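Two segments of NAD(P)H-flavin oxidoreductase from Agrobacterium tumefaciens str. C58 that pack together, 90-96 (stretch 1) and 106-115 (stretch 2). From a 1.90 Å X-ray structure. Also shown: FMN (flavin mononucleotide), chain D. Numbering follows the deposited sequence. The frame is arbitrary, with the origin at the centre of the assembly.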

# COMPACT_ATOMS: atom_id res chain seq x y z
N PHE A 90 -4.67 -6.43 -13.52
CA PHE A 90 -4.86 -7.17 -12.29
C PHE A 90 -3.56 -7.17 -11.50
O PHE A 90 -2.45 -7.39 -12.03
CB PHE A 90 -5.41 -8.58 -12.58
CG PHE A 90 -6.74 -8.53 -13.28
CD1 PHE A 90 -7.91 -8.31 -12.55
CD2 PHE A 90 -6.81 -8.62 -14.66
CE1 PHE A 90 -9.14 -8.23 -13.19
CE2 PHE A 90 -8.03 -8.52 -15.32
CZ PHE A 90 -9.20 -8.31 -14.58
N VAL A 91 -3.71 -6.86 -10.22
CA VAL A 91 -2.62 -6.90 -9.28
C VAL A 91 -2.60 -8.29 -8.64
O VAL A 91 -3.57 -8.75 -8.06
CB VAL A 91 -2.72 -5.83 -8.19
CG1 VAL A 91 -1.52 -5.95 -7.25
CG2 VAL A 91 -2.80 -4.44 -8.79
N ILE A 92 -1.46 -8.95 -8.78
CA ILE A 92 -1.28 -10.33 -8.40
C ILE A 92 -0.13 -10.37 -7.42
O ILE A 92 0.72 -9.47 -7.44
CB ILE A 92 -0.94 -11.15 -9.66
CG1 ILE A 92 -2.15 -11.17 -10.58
CG2 ILE A 92 -0.48 -12.57 -9.33
CD1 ILE A 92 -1.75 -11.12 -11.99
N SER A 93 -0.08 -11.38 -6.56
CA SER A 93 1.10 -11.57 -5.70
C SER A 93 1.48 -13.03 -5.54
O SER A 93 0.61 -13.90 -5.48
CB SER A 93 0.90 -10.94 -4.32
OG SER A 93 -0.11 -11.63 -3.60
N ARG A 94 2.78 -13.27 -5.42
CA ARG A 94 3.32 -14.61 -5.16
C ARG A 94 3.11 -14.91 -3.68
O ARG A 94 3.58 -14.17 -2.83
CB ARG A 94 4.81 -14.65 -5.52
CG ARG A 94 5.39 -16.06 -5.64
CD ARG A 94 6.86 -16.07 -6.00
NE ARG A 94 7.17 -17.26 -6.81
CZ ARG A 94 7.83 -17.27 -7.97
NH1 ARG A 94 8.33 -16.17 -8.50
NH2 ARG A 94 8.01 -18.43 -8.59
N ASP A 95 2.38 -15.98 -3.36
CA ASP A 95 1.99 -16.26 -1.96
C ASP A 95 3.05 -17.04 -1.18
O ASP A 95 2.80 -17.52 -0.07
CB ASP A 95 0.64 -16.99 -1.89
CG ASP A 95 0.69 -18.41 -2.43
OD1 ASP A 95 1.76 -19.07 -2.47
OD2 ASP A 95 -0.39 -18.88 -2.83
N HIS A 96 4.23 -17.13 -1.75
CA HIS A 96 5.31 -17.88 -1.15
C HIS A 96 6.59 -17.30 -1.66
O HIS A 96 6.61 -16.56 -2.63
CB HIS A 96 5.22 -19.32 -1.62
CG HIS A 96 5.25 -19.45 -3.12
ND1 HIS A 96 6.40 -19.76 -3.81
CD2 HIS A 96 4.28 -19.27 -4.05
CE1 HIS A 96 6.13 -19.79 -5.11
NE2 HIS A 96 4.86 -19.50 -5.28
N1 FMN D . 13.82 -4.55 7.41
C2 FMN D . 14.55 -5.10 8.45
O2 FMN D . 15.66 -4.63 8.67
N3 FMN D . 14.01 -6.06 9.26
C4 FMN D . 12.75 -6.55 9.02
O4 FMN D . 12.16 -7.21 9.89
C4A FMN D . 12.03 -6.02 7.95
N5 FMN D . 10.75 -6.47 7.67
C5A FMN D . 10.01 -5.89 6.66
C6 FMN D . 8.72 -6.32 6.42
C7 FMN D . 7.94 -5.74 5.41
C7M FMN D . 6.45 -5.89 5.56
C8 FMN D . 8.47 -4.71 4.64
C8M FMN D . 7.55 -3.69 3.97
C9 FMN D . 9.77 -4.29 4.87
C9A FMN D . 10.54 -4.89 5.88
N10 FMN D . 11.83 -4.46 6.09
C10 FMN D . 12.56 -5.01 7.15
C1' FMN D . 12.55 -3.64 5.05
C2' FMN D . 12.62 -4.16 3.61
O2' FMN D . 13.73 -5.06 3.46
C3' FMN D . 12.82 -2.98 2.65
O3' FMN D . 11.67 -2.15 2.70
C4' FMN D . 13.11 -3.46 1.20
O4' FMN D . 14.39 -4.08 1.13
C5' FMN D . 13.07 -2.35 0.18
O5' FMN D . 13.92 -1.31 0.56
P FMN D . 13.45 0.21 0.72
O1P FMN D . 13.14 0.79 -0.62
O2P FMN D . 12.23 0.20 1.60
O3P FMN D . 14.58 1.01 1.30
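Stretch 2 (106-115) PSATHSFDAG

Stretch 2 meets stretch 1 first as an extended segment and then as a helix. Pro106 forms an antiparallel, non-hydrogen-bonded bridge pair with His96, their CA atoms 4.2 Å apart and their side chains diverging. One residue on, Ser107 N donates to Asp95 O at 3.0 Å and 167°, a nearly straight hydrogen bond that ties the two backbones together just before the chain turns. Thr109 takes the N-cap position without a side-chain capping bond, and helix 110-115 then runs back along strand 90-94 at 143°, well toward antiparallel, with the axes 8.0 Å apart at their closest.

His110, in the first turn of the helix, covers more surface than any other residue in either stretch. Its CA-to-CB bond points toward the strand, and with chi1 at p the ring turns one face to Asp95: Asp95 CA sits 3.4 Å from the centroid of the His110 ring, only 2° off the normal, a CH-pi contact over the face. Asp95 CB also comes within 3.4 Å of His110 NE2. The carboxylate leads away, so this acidic residue meets the imidazole through its carbons. His110 ND1 also donates to Ser107 O at 3.3 Å, a bond within stretch 2 that suits this ring orientation, and His110 CB approaches Arg94 O to 3.1 Å.

Farther along the helix the contact is made by short side chains and one valine. Ser93 and Val91, alternate strand residues, both point toward it, while Ile92 between them points away. One helical turn after His110, Ala114 meets both: its CB is 4.0 Å from Ser93 CB and 4.4 Å from Val91 CG1. The rule is economical: a backbone tie at the entrance, one ring face against a backbone carbon, then a methyl against the strand.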

# COMPACT_ATOMS: atom_id res chain seq x y z
N PRO A 106 5.57 -20.32 2.64
CA PRO A 106 4.48 -19.35 2.72
C PRO A 106 4.98 -17.96 3.07
O PRO A 106 5.85 -17.81 3.95
CB PRO A 106 3.61 -19.89 3.85
CG PRO A 106 3.92 -21.32 3.93
CD PRO A 106 5.33 -21.50 3.49
N SER A 107 4.46 -16.95 2.38
CA SER A 107 4.83 -15.58 2.64
C SER A 107 3.84 -14.96 3.61
O SER A 107 2.63 -15.03 3.40
CB SER A 107 4.82 -14.77 1.35
OG SER A 107 4.75 -13.40 1.67
N ALA A 108 4.36 -14.32 4.66
CA ALA A 108 3.51 -13.69 5.66
C ALA A 108 3.00 -12.31 5.21
O ALA A 108 2.00 -11.85 5.73
CB ALA A 108 4.26 -13.56 6.97
N THR A 109 3.67 -11.69 4.25
CA THR A 109 3.40 -10.29 3.90
C THR A 109 3.04 -10.01 2.44
O THR A 109 2.89 -8.83 2.05
CB THR A 109 4.64 -9.42 4.22
OG1 THR A 109 5.72 -9.81 3.36
CG2 THR A 109 5.06 -9.60 5.69
N HIS A 110 2.90 -11.05 1.61
CA HIS A 110 2.74 -10.82 0.16
C HIS A 110 1.55 -9.93 -0.24
O HIS A 110 1.67 -9.11 -1.14
CB HIS A 110 2.72 -12.14 -0.63
CG HIS A 110 1.50 -12.97 -0.42
ND1 HIS A 110 1.35 -13.83 0.65
CD2 HIS A 110 0.38 -13.11 -1.17
CE1 HIS A 110 0.18 -14.44 0.56
NE2 HIS A 110 -0.43 -14.02 -0.54
N SER A 111 0.42 -10.06 0.44
CA SER A 111 -0.75 -9.26 0.12
C SER A 111 -0.59 -7.83 0.62
O SER A 111 -0.92 -6.86 -0.07
CB SER A 111 -2.01 -9.92 0.70
OG SER A 111 -2.24 -11.17 0.06
N PHE A 112 -0.06 -7.70 1.82
CA PHE A 112 0.30 -6.43 2.40
C PHE A 112 1.26 -5.66 1.46
O PHE A 112 1.05 -4.47 1.12
CB PHE A 112 0.90 -6.70 3.79
CG PHE A 112 1.31 -5.47 4.56
CD1 PHE A 112 0.38 -4.76 5.28
CD2 PHE A 112 2.64 -5.04 4.59
CE1 PHE A 112 0.75 -3.65 6.03
CE2 PHE A 112 3.01 -3.92 5.31
CZ PHE A 112 2.06 -3.22 6.03
N ASP A 113 2.30 -6.36 1.02
CA ASP A 113 3.32 -5.75 0.19
C ASP A 113 2.75 -5.35 -1.19
O ASP A 113 3.02 -4.28 -1.70
CB ASP A 113 4.50 -6.72 0.03
CG ASP A 113 5.40 -6.81 1.30
OD1 ASP A 113 5.39 -5.90 2.16
OD2 ASP A 113 6.16 -7.81 1.43
N ALA A 114 1.92 -6.20 -1.76
CA ALA A 114 1.17 -5.90 -2.98
C ALA A 114 0.31 -4.62 -2.84
O ALA A 114 0.21 -3.84 -3.78
CB ALA A 114 0.29 -7.10 -3.38
N GLY A 115 -0.28 -4.40 -1.67
CA GLY A 115 -1.05 -3.19 -1.37
C GLY A 115 -0.23 -1.92 -1.39
O GLY A 115 -0.68 -0.88 -1.91